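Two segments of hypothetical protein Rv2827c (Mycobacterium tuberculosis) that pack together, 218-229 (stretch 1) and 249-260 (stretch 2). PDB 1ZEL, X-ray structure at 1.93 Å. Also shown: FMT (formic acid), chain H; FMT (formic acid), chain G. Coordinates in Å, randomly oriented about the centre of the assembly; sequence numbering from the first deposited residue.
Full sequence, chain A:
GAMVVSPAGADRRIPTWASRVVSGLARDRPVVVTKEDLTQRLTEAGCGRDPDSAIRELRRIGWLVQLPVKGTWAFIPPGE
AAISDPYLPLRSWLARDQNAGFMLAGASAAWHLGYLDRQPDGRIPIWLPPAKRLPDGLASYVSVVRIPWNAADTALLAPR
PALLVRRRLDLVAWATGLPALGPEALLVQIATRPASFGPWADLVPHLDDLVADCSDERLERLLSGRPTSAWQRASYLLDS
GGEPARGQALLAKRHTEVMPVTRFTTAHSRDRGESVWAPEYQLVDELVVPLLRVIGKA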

# COMPACT_ATOMS: atom_id res chain seq x y z
N ARG A 218 -2.87 -7.00 -19.75
CA ARG A 218 -2.03 -6.63 -18.60
C ARG A 218 -1.97 -7.76 -17.60
O ARG A 218 -0.91 -8.05 -17.07
CB ARG A 218 -2.56 -5.38 -17.91
CG ARG A 218 -2.28 -4.16 -18.73
CD ARG A 218 -2.99 -2.96 -18.16
NE ARG A 218 -2.31 -2.43 -16.99
CZ ARG A 218 -1.25 -1.63 -17.03
NH1 ARG A 218 -0.72 -1.19 -15.91
NH2 ARG A 218 -0.72 -1.27 -18.19
N LEU A 219 -3.10 -8.43 -17.36
CA LEU A 219 -3.12 -9.60 -16.48
C LEU A 219 -2.10 -10.63 -16.94
O LEU A 219 -1.29 -11.15 -16.16
CB LEU A 219 -4.52 -10.23 -16.44
CG LEU A 219 -5.54 -9.47 -15.58
CD1 LEU A 219 -6.90 -10.15 -15.69
CD2 LEU A 219 -5.10 -9.39 -14.10
N GLU A 220 -2.12 -10.91 -18.24
CA GLU A 220 -1.28 -11.92 -18.79
C GLU A 220 0.21 -11.57 -18.63
O GLU A 220 1.03 -12.44 -18.34
CB GLU A 220 -1.67 -12.09 -20.26
CG GLU A 220 -0.82 -13.08 -21.02
CD GLU A 220 -1.19 -13.14 -22.48
OE1 GLU A 220 -2.14 -12.42 -22.91
OE2 GLU A 220 -0.53 -13.91 -23.20
N ARG A 221 0.55 -10.30 -18.82
CA ARG A 221 1.96 -9.91 -18.77
C ARG A 221 2.43 -9.92 -17.32
O ARG A 221 3.57 -10.28 -17.03
CB ARG A 221 2.16 -8.54 -19.42
CG ARG A 221 1.95 -8.55 -20.94
CD ARG A 221 2.22 -7.17 -21.51
NE ARG A 221 3.58 -6.73 -21.21
CZ ARG A 221 3.92 -5.47 -20.95
NH1 ARG A 221 3.00 -4.51 -20.95
NH2 ARG A 221 5.19 -5.16 -20.69
N LEU A 222 1.54 -9.56 -16.41
CA LEU A 222 1.85 -9.62 -14.96
C LEU A 222 1.89 -11.05 -14.39
O LEU A 222 2.55 -11.28 -13.40
CB LEU A 222 0.87 -8.76 -14.19
CG LEU A 222 1.08 -7.25 -14.35
CD1 LEU A 222 -0.12 -6.51 -13.87
CD2 LEU A 222 2.26 -6.78 -13.55
N LEU A 223 1.17 -11.98 -15.02
CA LEU A 223 1.25 -13.41 -14.65
C LEU A 223 2.45 -14.12 -15.26
O LEU A 223 2.85 -15.19 -14.80
CB LEU A 223 -0.03 -14.14 -15.08
CG LEU A 223 -1.24 -13.87 -14.21
CD1 LEU A 223 -2.49 -14.16 -15.03
CD2 LEU A 223 -1.16 -14.70 -12.91
N SER A 224 3.03 -13.53 -16.30
CA SER A 224 4.15 -14.18 -16.97
C SER A 224 5.30 -14.44 -16.02
O SER A 224 5.94 -13.50 -15.54
CB SER A 224 4.60 -13.37 -18.20
OG SER A 224 5.72 -14.02 -18.80
N GLY A 225 5.56 -15.71 -15.72
CA GLY A 225 6.68 -16.07 -14.85
C GLY A 225 6.19 -16.48 -13.47
O GLY A 225 6.94 -17.01 -12.66
N ARG A 226 4.92 -16.23 -13.18
CA ARG A 226 4.31 -16.71 -11.95
C ARG A 226 4.08 -18.23 -12.07
O ARG A 226 4.01 -18.77 -13.19
CB ARG A 226 2.96 -16.01 -11.65
CG ARG A 226 2.88 -14.48 -11.74
CD ARG A 226 3.61 -13.73 -10.62
NE ARG A 226 5.06 -13.88 -10.80
CZ ARG A 226 5.78 -13.30 -11.75
NH1 ARG A 226 5.22 -12.48 -12.65
NH2 ARG A 226 7.09 -13.54 -11.81
N PRO A 227 3.95 -18.93 -10.93
CA PRO A 227 3.64 -20.36 -11.03
C PRO A 227 2.27 -20.59 -11.68
O PRO A 227 1.44 -19.67 -11.74
CB PRO A 227 3.61 -20.81 -9.58
CG PRO A 227 4.40 -19.75 -8.81
CD PRO A 227 4.10 -18.48 -9.53
N THR A 228 2.04 -21.79 -12.17
CA THR A 228 0.77 -22.11 -12.84
C THR A 228 -0.41 -21.88 -11.93
O THR A 228 -1.48 -21.45 -12.36
CB THR A 228 0.79 -23.54 -13.37
OG1 THR A 228 1.94 -23.69 -14.22
CG2 THR A 228 -0.48 -23.87 -14.15
N SER A 229 -0.22 -22.17 -10.64
CA SER A 229 -1.26 -21.94 -9.64
C SER A 229 -1.78 -20.51 -9.62
O SER A 229 -2.97 -20.29 -9.39
CB SER A 229 -0.77 -22.35 -8.24
OG SER A 229 0.41 -21.66 -7.90
C FMT H . 2.48 -21.03 -16.02
O1 FMT H . 1.82 -22.04 -16.32
O2 FMT H . 2.75 -20.14 -16.82
C FMT G . 6.75 -15.85 -9.42
O1 FMT G . 6.10 -15.52 -8.45
O2 FMT G . 7.97 -15.71 -9.50
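Stretch 2 (249-260) ALLAKRHTEVMP

Two segments can pack closely without a direct hydrogen bond between them; apolar contacts and bridging small molecules may hold the seam instead. Stretches 218-229 and 249-260 of Rv2827c illustrate the point, burying 469 Å² in all. Each begins in a helix that started earlier in the chain. Stretch 1 leaves it after Leu 223, passes through a type II turn from Leu 223 to Arg 226 and enters a new helix at Thr 228; stretch 2 goes over into loop. They advance in the same general sense: Glu 220 lies near Leu 250 (CA to CA 6.9 Å), and Thr 228 near Thr 256 (CA to CA 6.7 Å).

At the helical end the main element of stretch 2 is Leu 250. CD2 of Leu 250 lies 3.8 Å from CD1 of Leu 223 and 4.2 Å from CD1 of Leu 219, while CD1 of Leu 250 meets CB of Glu 220 at 4.1 Å. Glu 220, extended with chi1 and chi2 both t, reaches on to Lys 253: OE1 of Glu 220 lies 3.4 Å from CD of Lys 253. A water donates to OE2 of Glu 220 (water O to OE2 2.7 Å) and to O of Lys 253 (water O to O 2.8 Å), so it links the carboxylate of Glu 220 to the backbone carbonyl of Lys 253.

Past a type I turn, Leu 251 to Arg 254, His 255 brings the edge of its ring to Ser 224, with CE1 of His 255 3.0 Å from OG of Ser 224.

Thr 228, which has the most surface covered, is the centre of the second cluster of contacts. CG2 of Thr 228 rests 4.0 Å from CD of Arg 254 and 4.1 Å from CG of Met 259. OG1 of Thr 228 donates to O1 of the formic acid of chain H, probably from the crystallisation liquor (2.7 Å); this O1 also accepts from N of Thr 256 (3.0 Å).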

# COMPACT_ATOMS: atom_id res chain seq x y z
N ALA A 249 -10.09 -18.08 -21.11
CA ALA A 249 -9.17 -17.61 -22.15
C ALA A 249 -7.83 -17.22 -21.55
O ALA A 249 -6.78 -17.48 -22.14
CB ALA A 249 -9.76 -16.43 -22.89
N LEU A 250 -7.87 -16.60 -20.37
CA LEU A 250 -6.64 -16.20 -19.70
C LEU A 250 -5.88 -17.44 -19.32
O LEU A 250 -4.66 -17.53 -19.52
CB LEU A 250 -6.95 -15.33 -18.45
CG LEU A 250 -5.69 -14.92 -17.66
CD1 LEU A 250 -4.79 -14.04 -18.53
CD2 LEU A 250 -6.07 -14.23 -16.35
N LEU A 251 -6.60 -18.43 -18.80
CA LEU A 251 -5.92 -19.64 -18.32
C LEU A 251 -5.25 -20.37 -19.47
O LEU A 251 -4.16 -20.92 -19.30
CB LEU A 251 -6.86 -20.58 -17.53
CG LEU A 251 -6.21 -21.80 -16.84
CD1 LEU A 251 -4.98 -21.45 -15.98
CD2 LEU A 251 -7.20 -22.54 -16.02
N ALA A 252 -5.88 -20.34 -20.64
CA ALA A 252 -5.31 -20.95 -21.83
C ALA A 252 -3.98 -20.34 -22.29
O ALA A 252 -3.29 -20.92 -23.13
CB ALA A 252 -6.33 -20.96 -22.96
N LYS A 253 -3.60 -19.19 -21.74
CA LYS A 253 -2.37 -18.50 -22.18
C LYS A 253 -1.17 -18.76 -21.25
O LYS A 253 -0.09 -18.18 -21.45
CB LYS A 253 -2.63 -17.00 -22.36
CG LYS A 253 -3.46 -16.69 -23.62
CD LYS A 253 -3.91 -15.23 -23.64
CE LYS A 253 -4.62 -14.84 -24.94
NZ LYS A 253 -6.10 -15.14 -24.90
N ARG A 254 -1.36 -19.65 -20.28
CA ARG A 254 -0.32 -20.02 -19.31
C ARG A 254 0.84 -20.66 -20.05
O ARG A 254 0.67 -21.17 -21.17
CB ARG A 254 -0.88 -20.99 -18.27
CG ARG A 254 -1.37 -22.32 -18.87
CD ARG A 254 -1.88 -23.30 -17.83
NE ARG A 254 -2.19 -24.60 -18.41
CZ ARG A 254 -3.25 -24.87 -19.16
NH1 ARG A 254 -4.11 -23.91 -19.47
NH2 ARG A 254 -3.45 -26.09 -19.63
N HIS A 255 2.02 -20.65 -19.43
CA HIS A 255 3.20 -21.19 -20.10
C HIS A 255 3.30 -22.70 -19.96
O HIS A 255 3.83 -23.34 -20.85
CB HIS A 255 4.50 -20.52 -19.64
CG HIS A 255 4.47 -19.02 -19.74
ND1 HIS A 255 5.26 -18.21 -18.96
CD2 HIS A 255 3.73 -18.19 -20.52
CE1 HIS A 255 5.02 -16.95 -19.25
NE2 HIS A 255 4.09 -16.91 -20.19
N THR A 256 2.78 -23.27 -18.88
CA THR A 256 2.94 -24.71 -18.63
C THR A 256 1.64 -25.47 -18.85
O THR A 256 0.63 -25.17 -18.23
CB THR A 256 3.51 -24.98 -17.21
OG1 THR A 256 4.66 -24.15 -17.00
CG2 THR A 256 3.91 -26.46 -17.04
N GLU A 257 1.68 -26.48 -19.73
CA GLU A 257 0.47 -27.23 -20.12
C GLU A 257 -0.16 -28.01 -18.98
O GLU A 257 -1.37 -27.89 -18.75
CB GLU A 257 0.78 -28.18 -21.29
CG GLU A 257 -0.44 -28.88 -21.85
N VAL A 258 0.64 -28.81 -18.27
CA VAL A 258 0.10 -29.68 -17.22
C VAL A 258 -0.27 -28.85 -16.03
O VAL A 258 0.48 -27.98 -15.60
CB VAL A 258 1.07 -30.82 -16.80
CG1 VAL A 258 1.30 -31.81 -17.96
CG2 VAL A 258 2.40 -30.26 -16.26
N MET A 259 -1.46 -29.12 -15.50
CA MET A 259 -2.05 -28.28 -14.50
C MET A 259 -2.40 -29.12 -13.29
O MET A 259 -3.47 -29.70 -13.24
CB MET A 259 -3.30 -27.64 -15.10
CG MET A 259 -3.73 -26.38 -14.46
SD MET A 259 -4.60 -25.34 -15.63
CE MET A 259 -6.13 -26.23 -15.81
N PRO A 260 -1.48 -29.20 -12.31
CA PRO A 260 -1.80 -29.83 -11.01
C PRO A 260 -3.02 -29.18 -10.37
O PRO A 260 -3.33 -28.03 -10.69
CB PRO A 260 -0.54 -29.53 -10.18
CG PRO A 260 0.56 -29.46 -11.22
CD PRO A 260 -0.09 -28.72 -12.35
O HOH W 1 1.17 -15.81 -22.17
O HOH W 2 2.13 -26.46 -14.02